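Local coordinates for protein translation elongation factor 1A (Methanosarcina mazei, PDB 3WND) that probably acts as a translation elongation factor related to SelB and EF-Tu, and in its GTP-bound form binds cysteinyl-tRNA(Cys), at residues A[125-128]-A[129-133]. Sequence-based numbering, arbitrary orientation.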
ATOM      1  N   THR A 125     -25.536 -12.075  10.232  1.00 17.97           N
ATOM      2  CA  THR A 125     -26.381 -10.904  10.207  1.00 18.15           C
ATOM      3  C   THR A 125     -27.536 -11.171   9.293  1.00 20.13           C
ATOM      4  O   THR A 125     -27.772 -12.334   8.945  1.00 23.41           O
ATOM      5  CB  THR A 125     -25.577  -9.653   9.836  1.00 20.85           C
ATOM      6  OG1 THR A 125     -26.405  -8.506   9.990  1.00 18.43           O
ATOM      7  CG2 THR A 125     -25.015  -9.708   8.446  1.00 17.43           C
ATOM      8  N   HIS A 126     -28.330 -10.143   8.964  1.00 19.61           N
ATOM      9  CA  HIS A 126     -29.532 -10.297   8.181  1.00 19.31           C
ATOM     10  C   HIS A 126     -29.553  -9.229   7.175  1.00 17.20           C
ATOM     11  O   HIS A 126     -28.992  -8.124   7.368  1.00 16.19           O
ATOM     12  CB  HIS A 126     -30.824 -10.167   9.052  1.00 21.47           C
ATOM     13  CG  HIS A 126     -30.895 -11.096  10.298  1.00 26.69           C
ATOM     14  ND1 HIS A 126     -31.225 -12.408  10.224  1.00 35.81           N
ATOM     15  CD2 HIS A 126     -30.734 -10.808  11.636  1.00 27.11           C
ATOM     16  CE1 HIS A 126     -31.256 -12.965  11.466  1.00 44.45           C
ATOM     17  NE2 HIS A 126     -30.945 -11.987  12.351  1.00 37.36           N
ATOM     18  N   MET A 127     -30.264  -9.504   6.044  1.00 18.82           N
ATOM     19  CA  MET A 127     -30.406  -8.556   4.957  1.00 20.67           C
ATOM     20  C   MET A 127     -30.751  -7.153   5.418  1.00 18.67           C
ATOM     21  O   MET A 127     -30.164  -6.145   4.941  1.00 19.23           O
ATOM     22  CB  MET A 127     -31.422  -9.016   3.865  1.00 26.63           C
ATOM     23  CG  MET A 127     -31.284  -8.254   2.521  1.00 36.63           C
ATOM     24  SD  MET A 127     -29.593  -8.144   1.783  1.00 53.21           S
ATOM     25  CE  MET A 127     -29.143  -9.877   1.778  1.00 35.75           C
ATOM     26  N   HIS A 128     -31.732  -7.036   6.327  1.00 19.90           N
ATOM     27  CA  HIS A 128     -32.165  -5.719   6.664  1.00 16.97           C
ATOM     28  C   HIS A 128     -31.115  -4.968   7.452  1.00 16.36           C
ATOM     29  O   HIS A 128     -31.053  -3.759   7.326  1.00 21.02           O
ATOM     30  CB  HIS A 128     -33.530  -5.692   7.382  1.00 15.69           C
ATOM     31  CG  HIS A 128     -34.667  -6.033   6.477  1.00 20.09           C
ATOM     32  ND1 HIS A 128     -35.782  -6.674   6.938  1.00 26.84           N
ATOM     33  CD2 HIS A 128     -34.812  -5.886   5.085  1.00 28.34           C
ATOM     34  CE1 HIS A 128     -36.614  -6.932   5.873  1.00 28.94           C
ATOM     35  NE2 HIS A 128     -36.027  -6.439   4.745  1.00 31.21           N
ATOM     36  N   ALA A 129     -30.314  -5.697   8.284  1.00 14.71           N
ATOM     37  CA  ALA A 129     -29.176  -5.062   8.960  1.00 15.21           C
ATOM     38  C   ALA A 129     -28.073  -4.647   7.948  1.00 16.88           C
ATOM     39  O   ALA A 129     -27.414  -3.590   8.098  1.00 16.67           O
ATOM     40  CB  ALA A 129     -28.627  -5.993  10.019  1.00 17.81           C
ATOM     41  N   ILE A 130     -27.842  -5.496   6.961  1.00 17.53           N
ATOM     42  CA  ILE A 130     -26.805  -5.218   5.961  1.00 18.62           C
ATOM     43  C   ILE A 130     -27.229  -4.004   5.163  1.00 21.84           C
ATOM     44  O   ILE A 130     -26.392  -3.139   4.873  1.00 21.23           O
ATOM     45  CB  ILE A 130     -26.633  -6.452   4.992  1.00 16.64           C
ATOM     46  CG1 ILE A 130     -26.061  -7.650   5.767  1.00 15.72           C
ATOM     47  CG2 ILE A 130     -25.757  -6.134   3.785  1.00 19.51           C
ATOM     48  CD1 ILE A 130     -26.284  -9.012   5.088  1.00 20.81           C
ATOM     49  N   ASP A 131     -28.550  -3.918   4.819  1.00 20.61           N
ATOM     50  CA  ASP A 131     -28.985  -2.722   4.092  1.00 28.92           C
ATOM     51  C   ASP A 131     -28.805  -1.446   4.937  1.00 23.76           C
ATOM     52  O   ASP A 131     -28.352  -0.398   4.418  1.00 26.05           O
ATOM     53  CB  ASP A 131     -30.402  -2.867   3.510  1.00 33.42           C
ATOM     54  CG  ASP A 131     -30.454  -4.005   2.541  1.00 44.79           C
ATOM     55  OD1 ASP A 131     -29.345  -4.380   2.044  1.00 46.07           O
ATOM     56  OD2 ASP A 131     -31.534  -4.590   2.348  1.00 56.61           O
ATOM     57  N   GLU A 132     -29.039  -1.555   6.260  1.00 22.03           N
ATOM     58  CA  GLU A 132     -28.829  -0.407   7.129  1.00 20.07           C
ATOM     59  C   GLU A 132     -27.364  -0.035   7.241  1.00 22.05           C
ATOM     60  O   GLU A 132     -27.008   1.171   7.266  1.00 29.98           O
ATOM     61  CB  GLU A 132     -29.426  -0.596   8.529  1.00 23.08           C
ATOM     62  CG  GLU A 132     -30.938  -0.446   8.530  1.00 31.34           C
ATOM     63  CD  GLU A 132     -31.616  -0.742   9.899  1.00 33.60           C
ATOM     64  OE1 GLU A 132     -30.890  -0.774  10.968  1.00 32.27           O
ATOM     65  OE2 GLU A 132     -32.905  -0.913   9.929  1.00 35.06           O
ATOM     66  N   LEU A 133     -26.480  -1.017   7.295  1.00 21.69           N
ATOM     67  CA  LEU A 133     -25.046  -0.712   7.341  1.00 18.77           C
ATOM     68  C   LEU A 133     -24.604  -0.149   5.968  1.00 16.43           C
ATOM     69  O   LEU A 133     -23.791   0.784   5.954  1.00 24.37           O
ATOM     70  CB  LEU A 133     -24.246  -2.001   7.694  1.00 15.71           C
ATOM     71  CG  LEU A 133     -22.733  -1.942   7.780  1.00 15.85           C
ATOM     72  CD1 LEU A 133     -22.269  -0.856   8.730  1.00 22.14           C
ATOM     73  CD2 LEU A 133     -22.141  -3.323   8.110  1.00 12.67           C
TER
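Ile-130 N donates to His-126 O over 2.9 Å, Asp-131 N to Met-127 O over 2.8 Å and Glu-132 N to His-128 O over 3.2 Å, three successive i to i+4 bonds that define the first turn of a helix with His-126 as its N-cap. Thr-125, just before the cap, folds back along the turn: with chi1 at -173° its OG1 is sent to the methyl of Ala-129, 3.4 Å from CB, which leaves CG2 to meet Ile-130 CG1 at 3.5 Å. That same CG1 lies 3.4 Å from His-126 O. On another side of the helix, Met-127 CG is anti to the backbone N (chi1 -163°) and passes 3.7 Å from Asp-131 OD2; the bend at chi2 (50°) then places SD 3.8 Å from Asp-131 OD1. The same carboxylate lies at the edge of the His-128 ring, near its plane. With Asp-131 replaced by an alanine, the carboxylate beside the thioether is gone, the Met-127 end would probably be freer to turn, and the His-128 ring would probably lose its acidic neighbour. Thr-125 also touches Pro-93, and Ile-130 packs on Leu-119 of strand 115-119. The arrangement is the N-terminal turn of a crossover helix in the beta-alpha-beta unit of strand 115-119, helix 127-140 and strand 150-153, entered shortly after Asp-123, a GDP-binding residue of this GTPase-like domain, with no nucleotide bound in this model.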